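Local structure of type IV pilus assembly protein PilF (Thermus thermophilus HB8, 5OIU) at residues I118-L124 against F160-R165; Y142-T148 against A268-S274. The protein is an ATPase motor that binds ATP and magnesium and, as a six-subunit assembly, probably turns ATP hydrolysis into the force for type IV pilus assembly. All blocks are in the same frame, centred on the assembly; numbering follows the deposited sequence.

Contact 1 (I118-L124 against F160-R165); sequences IPEIEDL and FSILKR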
loop_
_atom_site.group_PDB
_atom_site.type_symbol
_atom_site.label_atom_id
_atom_site.label_comp_id
_atom_site.label_asym_id
_atom_site.label_seq_id
_atom_site.Cartn_x
_atom_site.Cartn_y
_atom_site.Cartn_z
ATOM N N ILE C 118 -20.832 -35.819 16.389
ATOM C CA ILE C 118 -20.517 -35.192 15.106
ATOM C C ILE C 118 -21.386 -35.827 14.024
ATOM O O ILE C 118 -21.417 -37.065 13.906
ATOM C CB ILE C 118 -19.025 -35.337 14.796
ATOM C CG1 ILE C 118 -18.201 -34.812 15.970
ATOM C CG2 ILE C 118 -18.649 -34.578 13.516
ATOM C CD1 ILE C 118 -16.937 -35.592 16.205
ATOM N N PRO C 119 -22.107 -35.036 13.236
ATOM C CA PRO C 119 -23.008 -35.574 12.219
ATOM C C PRO C 119 -22.309 -35.801 10.881
ATOM O O PRO C 119 -21.187 -35.342 10.640
ATOM C CB PRO C 119 -24.045 -34.462 12.083
ATOM C CG PRO C 119 -23.236 -33.200 12.318
ATOM C CD PRO C 119 -22.064 -33.566 13.200
ATOM N N GLU C 120 -23.006 -36.519 10.007
ATOM C CA GLU C 120 -22.586 -36.589 8.620
ATOM C C GLU C 120 -22.777 -35.226 7.966
ATOM O O GLU C 120 -23.619 -34.428 8.383
ATOM C CB GLU C 120 -23.378 -37.663 7.873
ATOM C CG GLU C 120 -23.070 -39.117 8.313
ATOM C CD GLU C 120 -21.568 -39.437 8.374
ATOM O OE1 GLU C 120 -20.816 -39.133 7.405
ATOM O OE2 GLU C 120 -21.137 -39.997 9.410
ATOM N N ILE C 121 -21.996 -34.959 6.920
ATOM C CA ILE C 121 -22.028 -33.639 6.307
ATOM C C ILE C 121 -23.406 -33.275 5.759
ATOM O O ILE C 121 -23.666 -32.100 5.480
ATOM C CB ILE C 121 -20.970 -33.537 5.203
ATOM C CG1 ILE C 121 -21.143 -34.668 4.207
ATOM C CG2 ILE C 121 -19.557 -33.480 5.788
ATOM C CD1 ILE C 121 -20.490 -34.332 2.885
ATOM N N GLU C 122 -24.299 -34.252 5.599
ATOM C CA GLU C 122 -25.614 -34.005 5.018
ATOM C C GLU C 122 -26.601 -33.422 6.020
ATOM O O GLU C 122 -27.655 -32.928 5.605
ATOM C CB GLU C 122 -26.177 -35.298 4.416
ATOM C CG GLU C 122 -25.475 -35.732 3.123
ATOM C CD GLU C 122 -24.233 -36.599 3.364
ATOM O OE1 GLU C 122 -23.471 -36.822 2.388
ATOM O OE2 GLU C 122 -24.022 -37.050 4.522
ATOM N N ASP C 123 -26.284 -33.468 7.315
ATOM C CA ASP C 123 -27.077 -32.818 8.352
ATOM C C ASP C 123 -26.386 -31.566 8.894
ATOM O O ASP C 123 -26.587 -31.199 10.054
ATOM C CB ASP C 123 -27.365 -33.779 9.507
ATOM C CG ASP C 123 -27.855 -35.137 9.036
ATOM O OD1 ASP C 123 -28.861 -35.148 8.300
ATOM O OD2 ASP C 123 -27.242 -36.182 9.403
ATOM N N LEU C 124 -25.551 -30.916 8.090
ATOM C CA LEU C 124 -24.891 -29.698 8.537
ATOM C C LEU C 124 -25.705 -28.453 8.255
ATOM O O LEU C 124 -25.241 -27.360 8.582
ATOM C CB LEU C 124 -23.525 -29.541 7.872
ATOM C CG LEU C 124 -22.374 -30.290 8.519
ATOM C CD1 LEU C 124 -21.135 -30.139 7.640
ATOM C CD2 LEU C 124 -22.140 -29.752 9.892
ATOM N N PHE C 160 -14.953 -31.227 11.822
ATOM C CA PHE C 160 -14.879 -32.646 12.149
ATOM C C PHE C 160 -15.901 -33.459 11.376
ATOM O O PHE C 160 -15.632 -34.616 11.027
ATOM C CB PHE C 160 -15.033 -32.830 13.642
ATOM C CG PHE C 160 -13.761 -32.640 14.360
ATOM C CD1 PHE C 160 -12.830 -33.668 14.417
ATOM C CD2 PHE C 160 -13.444 -31.410 14.908
ATOM C CE1 PHE C 160 -11.614 -33.484 15.060
ATOM C CE2 PHE C 160 -12.232 -31.219 15.555
ATOM C CZ PHE C 160 -11.316 -32.256 15.635
ATOM N N SER C 161 -17.057 -32.864 11.080
ATOM C CA SER C 161 -17.977 -33.469 10.128
ATOM C C SER C 161 -17.292 -33.751 8.794
ATOM O O SER C 161 -17.456 -34.831 8.219
ATOM C CB SER C 161 -19.172 -32.550 9.929
ATOM O OG SER C 161 -20.166 -33.203 9.182
ATOM N N ILE C 162 -16.520 -32.782 8.286
ATOM C CA ILE C 162 -15.755 -32.988 7.057
ATOM C C ILE C 162 -14.861 -34.218 7.193
ATOM O O ILE C 162 -14.959 -35.177 6.414
ATOM C CB ILE C 162 -14.924 -31.736 6.728
ATOM C CG1 ILE C 162 -15.828 -30.544 6.410
ATOM C CG2 ILE C 162 -13.923 -32.037 5.603
ATOM C CD1 ILE C 162 -15.067 -29.335 5.924
ATOM N N LEU C 163 -13.976 -34.195 8.201
ATOM C CA LEU C 163 -13.059 -35.300 8.458
ATOM C C LEU C 163 -13.797 -36.632 8.614
ATOM O O LEU C 163 -13.290 -37.678 8.197
ATOM C CB LEU C 163 -12.224 -34.996 9.707
ATOM C CG LEU C 163 -11.258 -33.795 9.657
ATOM C CD1 LEU C 163 -10.325 -33.810 10.853
ATOM C CD2 LEU C 163 -10.448 -33.724 8.349
ATOM N N LYS C 164 -15.004 -36.610 9.193
ATOM C CA LYS C 164 -15.809 -37.827 9.263
ATOM C C LYS C 164 -16.032 -38.421 7.878
ATOM O O LYS C 164 -15.976 -39.642 7.701
ATOM C CB LYS C 164 -17.145 -37.539 9.939
ATOM C CG LYS C 164 -17.679 -38.693 10.757
ATOM C CD LYS C 164 -18.901 -38.257 11.569
ATOM C CE LYS C 164 -19.538 -39.424 12.324
ATOM N NZ LYS C 164 -19.768 -39.063 13.760
ATOM N N ARG C 165 -16.257 -37.575 6.873
ATOM C CA ARG C 165 -16.459 -38.097 5.529
ATOM C C ARG C 165 -15.144 -38.522 4.877
ATOM O O ARG C 165 -15.054 -39.621 4.336
ATOM C CB ARG C 165 -17.167 -37.064 4.654
ATOM C CG ARG C 165 -17.437 -37.553 3.232
ATOM C CD ARG C 165 -18.280 -38.844 3.184
ATOM N NE ARG C 165 -19.428 -38.809 4.089
ATOM C CZ ARG C 165 -20.614 -38.283 3.798
ATOM N NH1 ARG C 165 -20.828 -37.748 2.609
ATOM N NH2 ARG C 165 -21.588 -38.284 4.702
#

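Contact 2 (Y142-T148 against A268-S274); sequences YGIFLIT and ALIGVLS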
loop_
_atom_site.group_PDB
_atom_site.type_symbol
_atom_site.label_atom_id
_atom_site.label_comp_id
_atom_site.label_asym_id
_atom_site.label_seq_id
_atom_site.Cartn_x
_atom_site.Cartn_y
_atom_site.Cartn_z
ATOM N N TYR C 142 -6.055 -32.274 -2.905
ATOM C CA TYR C 142 -5.140 -31.451 -2.129
ATOM C C TYR C 142 -5.534 -29.995 -2.303
ATOM O O TYR C 142 -6.398 -29.659 -3.119
ATOM C CB TYR C 142 -3.687 -31.684 -2.549
ATOM C CG TYR C 142 -3.539 -31.913 -4.019
ATOM C CD1 TYR C 142 -3.641 -30.859 -4.904
ATOM C CD2 TYR C 142 -3.293 -33.186 -4.524
ATOM C CE1 TYR C 142 -3.505 -31.050 -6.258
ATOM C CE2 TYR C 142 -3.152 -33.397 -5.886
ATOM C CZ TYR C 142 -3.264 -32.320 -6.753
ATOM O OH TYR C 142 -3.137 -32.502 -8.117
ATOM N N GLY C 143 -4.858 -29.138 -1.549
ATOM C CA GLY C 143 -5.258 -27.761 -1.353
ATOM C C GLY C 143 -5.619 -27.488 0.101
ATOM O O GLY C 143 -5.768 -28.394 0.929
ATOM N N ILE C 144 -5.729 -26.200 0.410
ATOM C CA ILE C 144 -6.124 -25.748 1.740
ATOM C C ILE C 144 -7.546 -25.218 1.657
ATOM O O ILE C 144 -7.862 -24.376 0.808
ATOM C CB ILE C 144 -5.153 -24.700 2.313
ATOM C CG1 ILE C 144 -5.602 -24.241 3.693
ATOM C CG2 ILE C 144 -4.930 -23.529 1.351
ATOM C CD1 ILE C 144 -4.427 -23.897 4.592
ATOM N N PHE C 145 -8.412 -25.762 2.496
ATOM C CA PHE C 145 -9.805 -25.353 2.596
ATOM C C PHE C 145 -9.972 -24.685 3.952
ATOM O O PHE C 145 -9.651 -25.287 4.980
ATOM C CB PHE C 145 -10.722 -26.562 2.437
ATOM C CG PHE C 145 -12.148 -26.255 2.604
ATOM C CD1 PHE C 145 -12.672 -25.085 2.100
ATOM C CD2 PHE C 145 -12.981 -27.137 3.273
ATOM C CE1 PHE C 145 -13.997 -24.780 2.265
ATOM C CE2 PHE C 145 -14.316 -26.842 3.438
ATOM C CZ PHE C 145 -14.828 -25.669 2.928
ATOM N N LEU C 146 -10.392 -23.422 3.948
ATOM C CA LEU C 146 -10.437 -22.614 5.165
ATOM C C LEU C 146 -11.859 -22.546 5.684
ATOM O O LEU C 146 -12.781 -22.220 4.929
ATOM C CB LEU C 146 -9.918 -21.199 4.920
ATOM C CG LEU C 146 -8.443 -21.034 4.588
ATOM C CD1 LEU C 146 -8.109 -19.549 4.431
ATOM C CD2 LEU C 146 -7.589 -21.701 5.663
ATOM N N ILE C 147 -12.035 -22.880 6.961
ATOM C CA ILE C 147 -13.313 -22.720 7.654
ATOM C C ILE C 147 -13.209 -21.490 8.533
ATOM O O ILE C 147 -12.295 -21.379 9.357
ATOM C CB ILE C 147 -13.678 -23.946 8.511
ATOM C CG1 ILE C 147 -13.456 -25.268 7.762
ATOM C CG2 ILE C 147 -15.103 -23.778 9.066
ATOM C CD1 ILE C 147 -14.269 -25.423 6.527
ATOM N N THR C 148 -14.153 -20.585 8.388
ATOM C CA THR C 148 -13.967 -19.269 8.962
ATOM C C THR C 148 -15.277 -18.775 9.561
ATOM O O THR C 148 -16.379 -19.143 9.128
ATOM C CB THR C 148 -13.396 -18.294 7.894
ATOM O OG1 THR C 148 -12.861 -17.118 8.519
ATOM C CG2 THR C 148 -14.446 -17.881 6.896
ATOM N N ALA C 268 -2.894 -22.607 -3.882
ATOM C CA ALA C 268 -3.194 -23.612 -2.860
ATOM C C ALA C 268 -4.623 -23.563 -2.346
ATOM O O ALA C 268 -5.203 -24.614 -2.035
ATOM C CB ALA C 268 -2.241 -23.457 -1.665
ATOM N N LEU C 269 -5.194 -22.364 -2.235
ATOM C CA LEU C 269 -6.515 -22.209 -1.653
ATOM C C LEU C 269 -7.552 -22.813 -2.577
ATOM O O LEU C 269 -7.637 -22.437 -3.746
ATOM C CB LEU C 269 -6.804 -20.738 -1.404
ATOM C CG LEU C 269 -8.154 -20.463 -0.748
ATOM C CD1 LEU C 269 -8.135 -20.977 0.650
ATOM C CD2 LEU C 269 -8.441 -18.977 -0.754
ATOM N N ILE C 270 -8.340 -23.761 -2.070
ATOM C CA ILE C 270 -9.389 -24.333 -2.894
ATOM C C ILE C 270 -10.747 -23.755 -2.553
ATOM O O ILE C 270 -11.652 -23.800 -3.398
ATOM C CB ILE C 270 -9.421 -25.871 -2.800
ATOM C CG1 ILE C 270 -9.383 -26.321 -1.354
ATOM C CG2 ILE C 270 -8.234 -26.468 -3.508
ATOM C CD1 ILE C 270 -9.338 -27.818 -1.223
ATOM N N GLY C 271 -10.918 -23.204 -1.360
ATOM C CA GLY C 271 -12.186 -22.600 -1.003
ATOM C C GLY C 271 -12.153 -22.061 0.409
ATOM O O GLY C 271 -11.269 -22.400 1.210
ATOM N N VAL C 272 -13.134 -21.199 0.696
ATOM C CA VAL C 272 -13.322 -20.627 2.024
ATOM C C VAL C 272 -14.782 -20.784 2.412
ATOM O O VAL C 272 -15.678 -20.407 1.649
ATOM C CB VAL C 272 -12.910 -19.145 2.092
ATOM C CG1 VAL C 272 -12.986 -18.645 3.522
ATOM C CG2 VAL C 272 -11.502 -18.969 1.565
ATOM N N LEU C 273 -15.022 -21.341 3.590
ATOM C CA LEU C 273 -16.362 -21.444 4.145
ATOM C C LEU C 273 -16.462 -20.503 5.331
ATOM O O LEU C 273 -15.678 -20.622 6.281
ATOM C CB LEU C 273 -16.675 -22.867 4.587
ATOM C CG LEU C 273 -18.058 -22.895 5.204
ATOM C CD1 LEU C 273 -19.066 -22.775 4.084
ATOM C CD2 LEU C 273 -18.254 -24.176 5.975
ATOM N N SER C 274 -17.420 -19.579 5.277
ATOM C CA SER C 274 -17.757 -18.715 6.400
ATOM C C SER C 274 -19.107 -19.112 6.959
ATOM O O SER C 274 -20.039 -19.383 6.197
ATOM C CB SER C 274 -17.812 -17.244 5.983
ATOM O OG SER C 274 -17.815 -16.435 7.134
#

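Contact 1 (I118-L124 against F160-R165)
The loop 118-124 lies along helix 155-166, the helix that follows the Walker A P-loop, and is held by three polar side chains of one helix face, Ser161, Lys164 and Arg165. Ser161, in the t rotamer, gives its hydroxyl to the loop, Ser161 OG to Pro119 O 2.8 Å, with Leu124 CD1 packed 3.6 Å from Ser161 OG. Lys164 stretches out through trans chi2 and chi3, so that its NZ bonds Ile118 O at 2.6 Å. Arg165 instead folds back: chi2 and chi3 are both p, which turns the guanidinium to the loop. There it forms a salt-bridge network, both carboxylates near its plane at the edge: Arg165 NH2 meets Glu120 OE1 at 2.9 Å, and Glu122 binds with both oxygens, OE2 to Arg165 NH2 2.7 Å and OE1 to Arg165 NH1 2.8 Å. Ile121, chi1 p, lays CG1 over one guanidinium face. At the other end, Ile118 CG2 rests 3.4 Å from Ser161 N. Two backbone carbonyls and two carboxylates thus receive helix donors, so the loop near the ATP pocket is fixed by directional bonds as well as by apolar contact.

Contact 2 (Y142-T148 against A268-S274)
Strands 143-148 and 269-274 run parallel, axes 4.6 Å apart at closest approach and 13° from aligned, and their bumps alternate between two faces. On one face Leu269 CD1 fits between Ile144 and Leu146, 4.2 Å from Ile144 CG2 and 4.0 Å from Leu146 CG. Val272 CG1 takes the next gap, 4.2 Å from Leu146 CB and 3.8 Å from Thr148 CG2; helices 223-235 and 248-257 cover this side. On the other face the Phe145 ring reaches across Gly271: CD1 lies 3.2 Å from Gly271 O, and CZ packs 3.7 Å from Leu273 CB. Ile147 CD1 touches the same Leu273 CB at 4.0 Å, under helix 155-166. This is the core of the P-loop NTPase fold: strand 143-148 runs straight into the Walker A loop and is bordered on its other edge by strand 238-243. The pairing carries a beta bulge at Ile270 and Gly271, where one extra residue is taken up. Ile270 N bonds Ile144 O at 3.0 Å, but Leu146 N then bonds Gly271 O at 3.1 Å; beyond it the ladder is regular, with Leu273 N to Leu146 O at 2.8 Å. The bulged Ile270 swings its CG2 to 3.9 Å from Gly143 CA. A side chain at Gly143 would collide with that methyl, and the backbone angles there also call for glycine. Ile270 CG1 sits 4.0 Å from Phe145 CB.

Overall arrangement
The two contacts interlock along the chain: 118-124 comes first, then strand 143-148, then 160-165 on helix 155-166, and finally 268-274. Strand 143-148 and helix 155-166 flank the Walker A loop, whose residues bind ATP, so each contact holds one arm of that strand-loop-helix unit. Contact 2 sets the strand within the mixed sheet, whereas contact 1 ties a loop to the helix on a different side from the sheet. Their centres are 16 Å apart, yet they touch through Ile162, whose CD1 packs 3.6 Å from Phe145 CE2 and 4.0 Å from Ile147 CD1. Ile162 thus links the sheet to the helix whose outer side carries loop 118-124.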